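Protein similar to metal-dependent hydrolase (Staphylococcus aureus subsp. aureus Mu50, PDB 3ESH) probably acts as a metal-dependent hydrolase of the metallo-beta-lactamase superfamily, on a substrate that is not established. Local coordinates at residues A22-W32 against A212-Y222; Y10-M18 against F79-D90. All coordinates share one frame; numbering follows the deposited sequence.

Contact 1 (A22-W32 against A212-Y222)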
loop_
_atom_site.group_PDB
_atom_site.type_symbol
_atom_site.label_atom_id
_atom_site.label_comp_id
_atom_site.label_asym_id
_atom_site.label_seq_id
_atom_site.Cartn_x
_atom_site.Cartn_y
_atom_site.Cartn_z
ATOM N N ALA A 22 -19.605 0.291 23.946
ATOM C CA ALA A 22 -19.164 0.672 22.611
ATOM C C ALA A 22 -18.194 1.846 22.657
ATOM O O ALA A 22 -17.307 1.980 21.794
ATOM C CB ALA A 22 -20.370 1.015 21.738
HETATM N N MSE A 23 -18.364 2.698 23.662
HETATM C CA MSE A 23 -17.487 3.862 23.811
HETATM C C MSE A 23 -16.154 3.512 24.460
HETATM O O MSE A 23 -15.249 4.343 24.472
HETATM C CB MSE A 23 -18.165 4.958 24.633
HETATM C CG MSE A 23 -19.294 5.654 23.942
HETATM SE SE MSE A 23 -18.715 6.729 22.421
HETATM C CE MSE A 23 -17.656 7.977 23.371
ATOM N N PHE A 24 -16.027 2.297 24.999
ATOM C CA PHE A 24 -14.780 1.906 25.663
ATOM C C PHE A 24 -14.141 0.636 25.122
ATOM O O PHE A 24 -13.120 0.169 25.629
ATOM C CB PHE A 24 -15.002 1.786 27.171
ATOM C CG PHE A 24 -15.120 3.109 27.869
ATOM C CD1 PHE A 24 -16.350 3.576 28.310
ATOM C CD2 PHE A 24 -13.990 3.895 28.077
ATOM C CE1 PHE A 24 -16.457 4.809 28.948
ATOM C CE2 PHE A 24 -14.079 5.130 28.709
ATOM C CZ PHE A 24 -15.314 5.592 29.149
ATOM N N GLY A 25 -14.758 0.092 24.082
ATOM C CA GLY A 25 -14.244 -1.085 23.430
ATOM C C GLY A 25 -13.815 -2.231 24.323
ATOM O O GLY A 25 -14.628 -2.836 25.012
ATOM N N VAL A 26 -12.522 -2.535 24.299
ATOM C CA VAL A 26 -11.967 -3.642 25.065
ATOM C C VAL A 26 -11.923 -3.468 26.579
ATOM O O VAL A 26 -11.784 -4.445 27.302
ATOM C CB VAL A 26 -10.549 -3.983 24.585
ATOM C CG1 VAL A 26 -10.567 -4.215 23.077
ATOM C CG2 VAL A 26 -9.569 -2.868 24.968
ATOM N N VAL A 27 -12.037 -2.241 27.065
ATOM C CA VAL A 27 -11.998 -2.002 28.499
ATOM C C VAL A 27 -13.226 -2.595 29.183
ATOM O O VAL A 27 -14.361 -2.199 28.895
ATOM C CB VAL A 27 -11.929 -0.483 28.812
ATOM C CG1 VAL A 27 -11.914 -0.256 30.316
ATOM C CG2 VAL A 27 -10.686 0.116 28.190
ATOM N N PRO A 28 -13.018 -3.552 30.104
ATOM C CA PRO A 28 -14.122 -4.191 30.823
ATOM C C PRO A 28 -14.940 -3.120 31.542
ATOM O O PRO A 28 -14.389 -2.110 31.975
ATOM C CB PRO A 28 -13.412 -5.110 31.810
ATOM C CG PRO A 28 -12.067 -5.354 31.156
ATOM C CD PRO A 28 -11.722 -4.007 30.623
ATOM N N LYS A 29 -16.246 -3.332 31.679
ATOM C CA LYS A 29 -17.112 -2.357 32.357
ATOM C C LYS A 29 -16.683 -1.998 33.782
ATOM O O LYS A 29 -16.724 -0.820 34.163
ATOM C CB LYS A 29 -18.566 -2.836 32.379
ATOM C CG LYS A 29 -19.520 -1.762 32.871
ATOM C CD LYS A 29 -20.955 -2.200 32.782
ATOM C CE LYS A 29 -21.880 -1.174 33.382
ATOM N NZ LYS A 29 -23.291 -1.648 33.331
ATOM N N PRO A 30 -16.298 -3.001 34.593
ATOM C CA PRO A 30 -15.862 -2.756 35.972
ATOM C C PRO A 30 -14.827 -1.637 36.042
ATOM O O PRO A 30 -14.827 -0.848 36.979
ATOM C CB PRO A 30 -15.292 -4.104 36.393
ATOM C CG PRO A 30 -16.198 -5.054 35.694
ATOM C CD PRO A 30 -16.346 -4.446 34.315
ATOM N N LEU A 31 -13.951 -1.581 35.041
ATOM C CA LEU A 31 -12.925 -0.546 34.982
ATOM C C LEU A 31 -13.433 0.784 34.422
ATOM O O LEU A 31 -13.203 1.829 35.035
ATOM C CB LEU A 31 -11.730 -1.001 34.150
ATOM C CG LEU A 31 -10.977 -2.239 34.642
ATOM C CD1 LEU A 31 -9.786 -2.500 33.717
ATOM C CD2 LEU A 31 -10.519 -2.023 36.076
ATOM N N TRP A 32 -14.115 0.773 33.274
ATOM C CA TRP A 32 -14.589 2.046 32.742
ATOM C C TRP A 32 -15.759 2.654 33.505
ATOM O O TRP A 32 -15.889 3.877 33.540
ATOM C CB TRP A 32 -14.917 1.993 31.219
ATOM C CG TRP A 32 -16.092 1.163 30.786
ATOM C CD1 TRP A 32 -16.057 -0.107 30.298
ATOM C CD2 TRP A 32 -17.478 1.536 30.833
ATOM N NE1 TRP A 32 -17.329 -0.555 30.044
ATOM C CE2 TRP A 32 -18.224 0.428 30.370
ATOM C CE3 TRP A 32 -18.162 2.693 31.233
ATOM C CZ2 TRP A 32 -19.626 0.441 30.293
ATOM C CZ3 TRP A 32 -19.561 2.707 31.154
ATOM C CH2 TRP A 32 -20.272 1.588 30.692
ATOM N N ALA A 212 -11.716 10.178 30.305
ATOM C CA ALA A 212 -11.575 8.770 30.655
ATOM C C ALA A 212 -10.870 7.956 29.562
ATOM O O ALA A 212 -10.543 6.790 29.774
ATOM C CB ALA A 212 -12.938 8.164 30.951
ATOM N N HIS A 213 -10.638 8.571 28.402
ATOM C CA HIS A 213 -9.969 7.891 27.305
ATOM C C HIS A 213 -8.493 8.274 27.162
ATOM O O HIS A 213 -7.891 8.070 26.109
ATOM C CB HIS A 213 -10.688 8.165 25.983
ATOM C CG HIS A 213 -12.066 7.581 25.913
ATOM N ND1 HIS A 213 -13.169 8.212 26.441
ATOM C CD2 HIS A 213 -12.508 6.408 25.402
ATOM C CE1 HIS A 213 -14.237 7.454 26.256
ATOM N NE2 HIS A 213 -13.860 6.357 25.629
ATOM N N LYS A 214 -7.909 8.816 28.223
ATOM C CA LYS A 214 -6.515 9.214 28.171
ATOM C C LYS A 214 -5.562 8.058 27.877
ATOM O O LYS A 214 -4.575 8.233 27.168
ATOM C CB LYS A 214 -6.094 9.888 29.470
ATOM C CG LYS A 214 -4.756 10.539 29.347
ATOM C CD LYS A 214 -4.174 10.905 30.689
ATOM C CE LYS A 214 -2.719 11.279 30.534
ATOM N NZ LYS A 214 -2.036 11.335 31.859
ATOM N N ASN A 215 -5.835 6.879 28.427
ATOM C CA ASN A 215 -4.971 5.727 28.164
ATOM C C ASN A 215 -5.061 5.436 26.659
ATOM O O ASN A 215 -6.140 5.188 26.131
ATOM C CB ASN A 215 -5.444 4.507 28.952
ATOM C CG ASN A 215 -4.506 3.318 28.811
ATOM O OD1 ASN A 215 -4.058 2.990 27.708
ATOM N ND2 ASN A 215 -4.212 2.656 29.935
ATOM N N PRO A 216 -3.924 5.448 25.957
ATOM C CA PRO A 216 -3.977 5.182 24.521
ATOM C C PRO A 216 -4.706 3.893 24.140
ATOM O O PRO A 216 -5.311 3.813 23.055
ATOM C CB PRO A 216 -2.504 5.201 24.112
ATOM C CG PRO A 216 -1.807 4.755 25.335
ATOM C CD PRO A 216 -2.533 5.500 26.432
ATOM N N LEU A 217 -4.665 2.895 25.022
ATOM C CA LEU A 217 -5.328 1.622 24.755
ATOM C C LEU A 217 -6.852 1.684 24.909
ATOM O O LEU A 217 -7.567 0.775 24.482
ATOM C CB LEU A 217 -4.776 0.538 25.672
ATOM C CG LEU A 217 -3.296 0.188 25.485
ATOM C CD1 LEU A 217 -2.893 -0.899 26.468
ATOM C CD2 LEU A 217 -3.041 -0.248 24.053
ATOM N N TRP A 218 -7.351 2.750 25.520
ATOM C CA TRP A 218 -8.781 2.901 25.732
ATOM C C TRP A 218 -9.444 3.651 24.576
ATOM O O TRP A 218 -9.733 4.840 24.691
ATOM C CB TRP A 218 -9.039 3.643 27.053
ATOM C CG TRP A 218 -8.772 2.821 28.304
ATOM C CD1 TRP A 218 -7.760 1.921 28.498
ATOM C CD2 TRP A 218 -9.498 2.877 29.542
ATOM N NE1 TRP A 218 -7.811 1.416 29.776
ATOM C CE2 TRP A 218 -8.866 1.987 30.441
ATOM C CE3 TRP A 218 -10.613 3.595 29.982
ATOM C CZ2 TRP A 218 -9.309 1.797 31.745
ATOM C CZ3 TRP A 218 -11.059 3.408 31.288
ATOM C CH2 TRP A 218 -10.403 2.516 32.152
ATOM N N VAL A 219 -9.678 2.955 23.462
ATOM C CA VAL A 219 -10.319 3.568 22.304
ATOM C C VAL A 219 -11.732 3.011 22.128
ATOM O O VAL A 219 -12.014 1.879 22.521
ATOM C CB VAL A 219 -9.507 3.324 21.008
ATOM C CG1 VAL A 219 -8.129 3.908 21.149
ATOM C CG2 VAL A 219 -9.425 1.833 20.698
ATOM N N THR A 220 -12.624 3.801 21.542
ATOM C CA THR A 220 -13.997 3.350 21.345
ATOM C C THR A 220 -14.057 2.223 20.309
ATOM O O THR A 220 -13.145 2.069 19.481
ATOM C CB THR A 220 -14.918 4.487 20.845
ATOM O OG1 THR A 220 -14.789 4.617 19.429
ATOM C CG2 THR A 220 -14.551 5.803 21.508
ATOM N N ALA A 221 -15.134 1.437 20.357
ATOM C CA ALA A 221 -15.314 0.356 19.404
ATOM C C ALA A 221 -15.768 0.949 18.059
ATOM O O ALA A 221 -15.756 0.265 17.029
ATOM C CB ALA A 221 -16.342 -0.612 19.910
ATOM N N TYR A 222 -16.164 2.224 18.084
ATOM C CA TYR A 222 -16.611 2.934 16.881
ATOM C C TYR A 222 -15.447 3.180 15.938
ATOM O O TYR A 222 -15.634 3.291 14.723
ATOM C CB TYR A 222 -17.234 4.285 17.243
ATOM C CG TYR A 222 -18.548 4.197 17.986
ATOM C CD1 TYR A 222 -19.659 3.585 17.410
ATOM C CD2 TYR A 222 -18.677 4.712 19.272
ATOM C CE1 TYR A 222 -20.870 3.483 18.099
ATOM C CE2 TYR A 222 -19.884 4.620 19.973
ATOM C CZ TYR A 222 -20.973 4.001 19.374
ATOM O OH TYR A 222 -22.155 3.897 20.058
HETATM O O HOH W 1 -10.604 -0.708 22.542
#
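His213 grips the backbone of one residue and lies against the ring of the next: NE2 donates to Met23 O at 2.7 Å, while the imidazole runs almost parallel to the Phe24 ring, planes 1° apart. In this metallo-beta-lactamase-type fold the contact joins helix 20-24 and the turn after it to the long loop between strand 199-203 and helix 226-242. The two rings are slid apart, centroids 4.4 Å from each other, and meet mainly where NE2 and CE1 of His213 pass over Phe24 CE2. Met23 O lies in the imidazole plane, and ND1 is bonded to Thr210 OG1, so both ring nitrogens are engaged and the rotation of the ring is fixed. Trp218 completes an aromatic cluster, its six-membered ring oblique to Phe24. Over the indole sits Val27, whose CG1 stands opposite the backbone N across the first torsion (chi1 179°); this lays CG2 over the five-membered ring and brings CG1 to 3.6 Å from Trp218 CZ2. Leu31 O comes up to the indole edge. Beyond the helix, Gly25 with its positive phi turns the chain close past the loop, its CA 4.4 Å from Ala221 CA. The backbones are tied directly by Ala221 N to Ala22 O at 2.7 Å, and through a water that accepts from Val26 N and donates to Val219 O. Ala221 and Tyr222 also pack on Gly25 and Val26 of a second subunit. Tyr222 also borders a group of residues, His110, His185 and Asp206, whose donor atoms face one point and may form a metal site, empty in this structure. Toward residues 22-32 the same ring makes a Met-aromatic contact: the bent chain of selenomethionine Met23 brings SE into the plane of the phenol ring, at its edge, 3.4 Å from Tyr222 CE2.

Contact 2 (Y10-M18 against F79-D90); sequences YLNGGNTKM and FGVDEESHIIAD
Segments 10-18 and 79-90 run side by side in opposite directions, Leu11 facing Asp90 at one end and Lys17 facing Gly80 at the other. Two strong backbone bonds pin this alignment, His86 N to Asn12 O and Lys17 N to Phe79 O, each 2.7 Å long. Phe79 follows a helix that ends in a Schellman motif with Gly80 at C-prime, and His86 is the N-cap of the next. The backbones come close at glycines on both sides: Gly13 CA lies 3.9 Å from Ser85 CA, and Gly80 CA 4.5 Å from Lys17 CA. The amide of Asn15 carries most of the polar contact in the middle. Its CG lies between the backbone N and the carbonyl carbon (chi1 77°), which turns the amide toward the backbone N-H groups of Asp82 and Glu83. There OD1 accepts from Asp82 N at 3.0 Å and, weakly, from Glu83 N. ND2 reaches Asp82 OD2 in a weak, bent bond, the amide and carboxylate planes only 18° apart. The other carboxylate oxygen, OD1, forms a salt bridge with Lys17 NZ at 2.7 Å. The lysine chain folds at its last two torsions, so that NZ also donates to Gly80 O at 3.1 Å from above the carbonyl plane. At the Leu11 end Asp90 OD2 takes a weak bond from Asn12 N, and Leu11 CD1 packs on Ile87 CG1. At the Lys17 end, selenomethionine Met18 puts CE 3.6 Å from Phe79 CD1, with SE in an oblique Met-aromatic position. Each segment also has an internal turn: Asn12 OD1 takes Gly14 N in an Asx turn, and Ser85 OG takes Ile87 N in an ST turn. Strand 15-19 also pairs antiparallel with strand 43-47, so this contact lays the irregular connection between helices 73-78 and 87-92 alongside that two-stranded sheet, in a metallo-beta-lactamase-type fold.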
loop_
_atom_site.group_PDB
_atom_site.type_symbol
_atom_site.label_atom_id
_atom_site.label_comp_id
_atom_site.label_asym_id
_atom_site.label_seq_id
_atom_site.Cartn_x
_atom_site.Cartn_y
_atom_site.Cartn_z
ATOM N N TYR A 10 -17.377 26.972 24.793
ATOM C CA TYR A 10 -18.159 25.849 24.311
ATOM C C TYR A 10 -19.620 26.267 24.107
ATOM O O TYR A 10 -20.097 27.212 24.741
ATOM C CB TYR A 10 -18.043 24.653 25.273
ATOM C CG TYR A 10 -18.542 24.886 26.678
ATOM C CD1 TYR A 10 -19.908 24.998 26.947
ATOM C CD2 TYR A 10 -17.653 24.973 27.747
ATOM C CE1 TYR A 10 -20.374 25.188 28.251
ATOM C CE2 TYR A 10 -18.105 25.161 29.052
ATOM C CZ TYR A 10 -19.466 25.269 29.302
ATOM O OH TYR A 10 -19.911 25.456 30.598
ATOM N N LEU A 11 -20.313 25.574 23.207
ATOM C CA LEU A 11 -21.706 25.869 22.905
ATOM C C LEU A 11 -22.552 24.604 23.058
ATOM O O LEU A 11 -22.171 23.523 22.594
ATOM C CB LEU A 11 -21.829 26.384 21.477
ATOM C CG LEU A 11 -20.829 27.439 21.018
ATOM C CD1 LEU A 11 -20.866 27.555 19.494
ATOM C CD2 LEU A 11 -21.143 28.780 21.685
ATOM N N ASN A 12 -23.707 24.750 23.699
ATOM C CA ASN A 12 -24.616 23.643 23.936
ATOM C C ASN A 12 -25.325 23.219 22.647
ATOM O O ASN A 12 -26.402 23.732 22.321
ATOM C CB ASN A 12 -25.655 24.058 24.972
ATOM C CG ASN A 12 -26.349 22.885 25.601
ATOM O OD1 ASN A 12 -26.812 21.982 24.912
ATOM N ND2 ASN A 12 -26.434 22.889 26.926
ATOM N N GLY A 13 -24.728 22.280 21.923
ATOM C CA GLY A 13 -25.320 21.799 20.692
ATOM C C GLY A 13 -26.156 20.555 20.910
ATOM O O GLY A 13 -26.505 19.852 19.961
ATOM N N GLY A 14 -26.473 20.286 22.172
ATOM C CA GLY A 14 -27.280 19.126 22.506
ATOM C C GLY A 14 -26.481 18.038 23.193
ATOM O O GLY A 14 -25.397 18.281 23.719
ATOM N N ASN A 15 -27.019 16.828 23.187
ATOM C CA ASN A 15 -26.353 15.696 23.812
ATOM C C ASN A 15 -26.879 14.374 23.253
ATOM O O ASN A 15 -27.917 14.325 22.600
ATOM C CB ASN A 15 -26.590 15.708 25.326
ATOM C CG ASN A 15 -27.988 15.224 25.694
ATOM O OD1 ASN A 15 -28.984 15.906 25.422
ATOM N ND2 ASN A 15 -28.072 14.035 26.285
ATOM N N THR A 16 -26.148 13.302 23.541
ATOM C CA THR A 16 -26.519 11.963 23.110
ATOM C C THR A 16 -26.092 10.966 24.186
ATOM O O THR A 16 -25.142 11.207 24.918
ATOM C CB THR A 16 -25.817 11.577 21.785
ATOM O OG1 THR A 16 -24.396 11.547 21.988
ATOM C CG2 THR A 16 -26.160 12.567 20.686
ATOM N N LYS A 17 -26.816 9.861 24.296
ATOM C CA LYS A 17 -26.471 8.836 25.257
ATOM C C LYS A 17 -26.108 7.601 24.441
ATOM O O LYS A 17 -26.964 7.012 23.777
ATOM C CB LYS A 17 -27.641 8.559 26.213
ATOM C CG LYS A 17 -27.930 9.716 27.187
ATOM C CD LYS A 17 -28.692 9.270 28.453
ATOM C CE LYS A 17 -30.196 9.172 28.255
ATOM N NZ LYS A 17 -30.810 10.529 28.097
HETATM N N MSE A 18 -24.822 7.245 24.469
HETATM C CA MSE A 18 -24.315 6.101 23.733
HETATM C C MSE A 18 -23.943 4.984 24.689
HETATM O O MSE A 18 -23.561 5.244 25.820
HETATM C CB MSE A 18 -23.080 6.502 22.924
HETATM C CG MSE A 18 -23.279 7.585 21.906
HETATM SE SE MSE A 18 -24.653 7.127 20.671
HETATM C CE MSE A 18 -25.885 8.475 21.211
ATOM N N PHE A 79 -31.095 7.597 20.596
ATOM C CA PHE A 79 -29.815 8.237 20.895
ATOM C C PHE A 79 -29.769 9.012 22.209
ATOM O O PHE A 79 -28.844 9.786 22.448
ATOM C CB PHE A 79 -29.410 9.153 19.746
ATOM C CG PHE A 79 -29.024 8.420 18.502
ATOM C CD1 PHE A 79 -27.999 7.485 18.524
ATOM C CD2 PHE A 79 -29.679 8.670 17.300
ATOM C CE1 PHE A 79 -27.628 6.808 17.365
ATOM C CE2 PHE A 79 -29.313 7.993 16.135
ATOM C CZ PHE A 79 -28.285 7.062 16.171
ATOM N N GLY A 80 -30.777 8.797 23.047
ATOM C CA GLY A 80 -30.843 9.434 24.345
ATOM C C GLY A 80 -30.677 10.935 24.389
ATOM O O GLY A 80 -30.002 11.467 25.273
ATOM N N VAL A 81 -31.292 11.631 23.449
ATOM C CA VAL A 81 -31.206 13.078 23.421
ATOM C C VAL A 81 -32.150 13.659 24.481
ATOM O O VAL A 81 -33.354 13.415 24.445
ATOM C CB VAL A 81 -31.621 13.609 22.041
ATOM C CG1 VAL A 81 -31.205 15.052 21.891
ATOM C CG2 VAL A 81 -31.013 12.751 20.964
ATOM N N ASP A 82 -31.609 14.417 25.427
ATOM C CA ASP A 82 -32.447 15.024 26.459
ATOM C C ASP A 82 -32.971 16.342 25.927
ATOM O O ASP A 82 -34.156 16.651 26.051
ATOM C CB ASP A 82 -31.647 15.271 27.737
ATOM C CG ASP A 82 -31.022 14.013 28.273
ATOM O OD1 ASP A 82 -31.747 13.003 28.443
ATOM O OD2 ASP A 82 -29.798 14.035 28.526
ATOM N N GLU A 83 -32.064 17.115 25.337
ATOM C CA GLU A 83 -32.389 18.409 24.762
ATOM C C GLU A 83 -31.669 18.512 23.427
ATOM O O GLU A 83 -30.605 17.932 23.245
ATOM C CB GLU A 83 -31.918 19.545 25.684
ATOM C CG GLU A 83 -30.390 19.610 25.856
ATOM C CD GLU A 83 -29.922 20.785 26.714
ATOM O OE1 GLU A 83 -30.122 21.947 26.299
ATOM O OE2 GLU A 83 -29.352 20.548 27.805
ATOM N N GLU A 84 -32.260 19.236 22.489
ATOM C CA GLU A 84 -31.644 19.433 21.190
ATOM C C GLU A 84 -30.739 20.649 21.327
ATOM O O GLU A 84 -30.622 21.231 22.409
ATOM C CB GLU A 84 -32.704 19.683 20.116
ATOM C CG GLU A 84 -33.423 18.421 19.639
ATOM C CD GLU A 84 -34.562 18.718 18.669
ATOM O OE1 GLU A 84 -35.637 19.179 19.119
ATOM O OE2 GLU A 84 -34.380 18.501 17.455
ATOM N N SER A 85 -30.118 21.037 20.224
ATOM C CA SER A 85 -29.193 22.158 20.203
ATOM C C SER A 85 -29.753 23.510 20.653
ATOM O O SER A 85 -30.913 23.827 20.417
ATOM C CB SER A 85 -28.598 22.277 18.795
ATOM O OG SER A 85 -27.654 23.324 18.707
ATOM N N HIS A 86 -28.892 24.288 21.316
ATOM C CA HIS A 86 -29.197 25.637 21.803
ATOM C C HIS A 86 -28.084 26.501 21.266
ATOM O O HIS A 86 -27.706 27.495 21.890
ATOM C CB HIS A 86 -29.135 25.729 23.330
ATOM C CG HIS A 86 -30.379 25.281 24.019
ATOM N ND1 HIS A 86 -30.640 23.959 24.300
ATOM C CD2 HIS A 86 -31.452 25.980 24.457
ATOM C CE1 HIS A 86 -31.825 23.861 24.878
ATOM N NE2 HIS A 86 -32.338 25.075 24.985
ATOM N N ILE A 87 -27.552 26.116 20.114
ATOM C CA ILE A 87 -26.434 26.836 19.527
ATOM C C ILE A 87 -26.723 28.303 19.189
ATOM O O ILE A 87 -25.821 29.137 19.254
ATOM C CB ILE A 87 -25.906 26.082 18.279
ATOM C CG1 ILE A 87 -24.513 26.584 17.918
ATOM C CG2 ILE A 87 -26.869 26.247 17.114
ATOM C CD1 ILE A 87 -23.868 25.806 16.811
ATOM N N ILE A 88 -27.964 28.634 18.845
ATOM C CA ILE A 88 -28.284 30.028 18.529
ATOM C C ILE A 88 -28.247 30.888 19.794
ATOM O O ILE A 88 -27.525 31.886 19.851
ATOM C CB ILE A 88 -29.684 30.182 17.857
ATOM C CG1 ILE A 88 -29.693 29.515 16.476
ATOM C CG2 ILE A 88 -30.025 31.648 17.694
ATOM C CD1 ILE A 88 -29.683 28.009 16.529
ATOM N N ALA A 89 -29.020 30.493 20.802
ATOM C CA ALA A 89 -29.055 31.226 22.061
ATOM C C ALA A 89 -27.679 31.287 22.727
ATOM O O ALA A 89 -27.300 32.321 23.281
ATOM C CB ALA A 89 -30.066 30.589 23.004
ATOM N N ASP A 90 -26.932 30.186 22.681
ATOM C CA ASP A 90 -25.600 30.168 23.289
ATOM C C ASP A 90 -24.700 31.174 22.593
ATOM O O ASP A 90 -23.941 31.886 23.240
ATOM C CB ASP A 90 -24.966 28.780 23.193
ATOM C CG ASP A 90 -25.166 27.955 24.452
ATOM O OD1 ASP A 90 -26.324 27.618 24.762
ATOM O OD2 ASP A 90 -24.162 27.643 25.129
#

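In the fold
From the N terminus, strand 6-10 leads into residues 10-18, and strand 15-19 runs on into helix 20-24 and the 22-32 region. Contact 2 closes first, when the chain returns at 79-90 after a loop of 60 residues. Contact 1 closes much later, when residues 212-222 come back after 179 residues that include most strands of both large sheets. Because the order is 10-18, 22-32, 79-90, 212-222, the two loops cross instead of nesting. Their centres are 23 Å apart, yet they meet where Met18 CB packs on both Met23 CG and Tyr222 OH. Together they join one N-terminal run of chain, residues 10-32, to the 79-90 connection with the start of helix 87-92 and to the loop before helix 226-242.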